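PDB 2FN6: UDP-4-amino-4,6-dideoxy-N-acetyl-beta-L-altrosamine transaminase from Helicobacter pylori, which catalyses the pyridoxal-phosphate-dependent transamination that forms UDP-4-amino-4,6-dideoxy-N-acetyl-beta-L-altrosamine, the second step of pseudaminic acid biosynthesis for flagellin modification. Local coordinates for residues E76-P81 against E120-I125. Residues are numbered along the deposited sequence; the frame is centred on the assembly and turned at random.
Sequences EIITTP and ERTKAI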
loop_
_atom_site.group_PDB
_atom_site.type_symbol
_atom_site.label_atom_id
_atom_site.label_comp_id
_atom_site.label_asym_id
_atom_site.label_seq_id
_atom_site.Cartn_x
_atom_site.Cartn_y
_atom_site.Cartn_z
ATOM N N GLU A 76 -6.741 23.673 -9.093
ATOM C CA GLU A 76 -7.419 23.836 -7.828
ATOM C C GLU A 76 -8.588 22.875 -7.756
ATOM O O GLU A 76 -9.321 22.684 -8.738
ATOM C CB GLU A 76 -7.882 25.278 -7.630
ATOM C CG GLU A 76 -6.746 26.259 -7.324
ATOM C CD GLU A 76 -7.172 27.743 -7.314
ATOM O OE1 GLU A 76 -6.287 28.603 -7.564
ATOM O OE2 GLU A 76 -8.361 28.057 -7.057
ATOM N N ILE A 77 -8.738 22.252 -6.591
ATOM C CA ILE A 77 -9.868 21.383 -6.326
ATOM C C ILE A 77 -10.503 21.832 -5.024
ATOM O O ILE A 77 -9.812 22.082 -4.043
ATOM C CB ILE A 77 -9.444 19.894 -6.265
ATOM C CG1 ILE A 77 -9.194 19.366 -7.680
ATOM C CG2 ILE A 77 -10.497 19.053 -5.542
ATOM C CD1 ILE A 77 -8.590 17.988 -7.741
ATOM N N ILE A 78 -11.824 21.957 -5.031
ATOM C CA ILE A 78 -12.557 22.352 -3.835
ATOM C C ILE A 78 -12.888 21.104 -3.042
ATOM O O ILE A 78 -13.326 20.091 -3.601
ATOM C CB ILE A 78 -13.863 23.120 -4.164
ATOM C CG1 ILE A 78 -13.549 24.373 -5.003
ATOM C CG2 ILE A 78 -14.596 23.489 -2.876
ATOM C CD1 ILE A 78 -14.740 24.979 -5.773
ATOM N N THR A 79 -12.666 21.185 -1.735
ATOM C CA THR A 79 -12.970 20.092 -0.839
ATOM C C THR A 79 -13.276 20.645 0.546
ATOM O O THR A 79 -13.223 21.856 0.760
ATOM C CB THR A 79 -11.832 19.018 -0.817
ATOM O OG1 THR A 79 -12.277 17.858 -0.104
ATOM C CG2 THR A 79 -10.549 19.557 -0.188
ATOM N N THR A 80 -13.613 19.758 1.472
ATOM C CA THR A 80 -13.960 20.156 2.822
ATOM C C THR A 80 -12.706 20.155 3.672
ATOM O O THR A 80 -11.783 19.400 3.385
ATOM C CB THR A 80 -15.000 19.196 3.417
ATOM O OG1 THR A 80 -15.255 19.553 4.776
ATOM C CG2 THR A 80 -14.511 17.755 3.370
ATOM N N PRO A 81 -12.645 21.019 4.698
ATOM C CA PRO A 81 -11.544 20.969 5.652
ATOM C C PRO A 81 -11.842 20.045 6.839
ATOM O O PRO A 81 -10.949 19.797 7.666
ATOM C CB PRO A 81 -11.465 22.414 6.138
ATOM C CG PRO A 81 -12.893 22.857 6.164
ATOM C CD PRO A 81 -13.573 22.129 5.005
ATOM N N GLU A 120 -11.304 29.936 -12.647
ATOM C CA GLU A 120 -10.749 29.319 -13.857
ATOM C C GLU A 120 -9.950 28.063 -13.556
ATOM O O GLU A 120 -9.932 27.133 -14.359
ATOM C CB GLU A 120 -9.831 30.295 -14.592
ATOM C CG GLU A 120 -10.526 31.430 -15.313
ATOM C CD GLU A 120 -9.535 32.311 -16.045
ATOM O OE1 GLU A 120 -8.641 32.886 -15.381
ATOM O OE2 GLU A 120 -9.647 32.418 -17.287
ATOM N N ARG A 121 -9.274 28.063 -12.406
ATOM C CA ARG A 121 -8.380 26.975 -12.015
ATOM C C ARG A 121 -9.139 25.713 -11.570
ATOM O O ARG A 121 -8.590 24.614 -11.604
ATOM C CB ARG A 121 -7.411 27.422 -10.901
ATOM C CG ARG A 121 -6.894 28.885 -10.935
ATOM C CD ARG A 121 -6.147 29.236 -12.209
ATOM N NE ARG A 121 -4.852 28.566 -12.336
ATOM C CZ ARG A 121 -3.675 29.168 -12.185
ATOM N NH1 ARG A 121 -3.615 30.459 -11.889
ATOM N NH2 ARG A 121 -2.552 28.478 -12.329
ATOM N N THR A 122 -10.398 25.880 -11.166
ATOM C CA THR A 122 -11.192 24.805 -10.572
ATOM C C THR A 122 -11.344 23.616 -11.507
ATOM O O THR A 122 -11.739 23.785 -12.662
ATOM C CB THR A 122 -12.575 25.308 -10.159
ATOM O OG1 THR A 122 -12.452 26.629 -9.625
ATOM C CG2 THR A 122 -13.176 24.408 -9.097
ATOM N N LYS A 123 -11.019 22.422 -10.993
ATOM C CA LYS A 123 -11.029 21.181 -11.769
ATOM C C LYS A 123 -12.074 20.207 -11.239
ATOM O O LYS A 123 -12.657 19.432 -12.010
ATOM C CB LYS A 123 -9.658 20.508 -11.703
ATOM C CG LYS A 123 -9.136 19.904 -13.021
ATOM C CD LYS A 123 -10.104 18.964 -13.724
ATOM C CE LYS A 123 -9.397 18.139 -14.797
ATOM N NZ LYS A 123 -8.586 18.891 -15.818
ATOM N N ALA A 124 -12.295 20.238 -9.920
ATOM C CA ALA A 124 -13.197 19.288 -9.255
ATOM C C ALA A 124 -13.687 19.722 -7.881
ATOM O O ALA A 124 -13.101 20.598 -7.235
ATOM C CB ALA A 124 -12.535 17.928 -9.141
ATOM N N ILE A 125 -14.782 19.094 -7.456
ATOM C CA ILE A 125 -15.217 19.121 -6.068
ATOM C C ILE A 125 -15.011 17.724 -5.487
ATOM O O ILE A 125 -15.468 16.720 -6.062
ATOM C CB ILE A 125 -16.705 19.485 -5.921
ATOM C CG1 ILE A 125 -17.094 20.668 -6.831
ATOM C CG2 ILE A 125 -17.056 19.716 -4.450
ATOM C CD1 ILE A 125 -16.644 22.035 -6.363
#
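The carboxylate of E76 presents one flat face to the aliphatic base of R121: CB of R121 lies beneath E76 CD at 3.6 Å, and CG of R121 comes within 3.4 Å of E76 OE1. The guanidinium, tilted 21° from the carboxylate plane, is carried past it by bends at chi2 and chi3; E76 OE1 and R121 NE stay 5.0 Å apart, no salt bridge. OE2 of E76 accepts a weak hydrogen bond from N119 ND2, and the E76 side chain also touches T97 and V99. Arginine suits this exposed margin: its methylenes pack on the carboxylate while NH2 reaches A72 O and NE, weakly, D73 O.

The margin opens a parallel strand pair in the mixed seven-stranded sheet of a fold-type I PLP enzyme's large domain. Strand 76-79 runs between 122-128 and the outermost 97-100, away from the substrate and cofactor sites. The backbone ladder starts with E76 N to R121 O, long (3.3 Å), its donor above the carbonyl plane; then come K123 N to E76 O (2.8 Å) and I78 N to A124 O. E76 to I78 is two steps, T122 to I125 three; K123 is the extra residue, its psi of -33° breaking the extended run as in a beta bulge.

Inside, beta-branched residues suit the extended backbone and fill the sheet's faces. I77 sets CG1 against the small CB of A124, 3.9 Å away. On the face shared with E76, T122 turns its hydroxyl to N119 N, leaving its methyl for isoleucine: I78 CD1 lies 3.7 Å from T122 CG2 and 3.6 Å from I125 CD1.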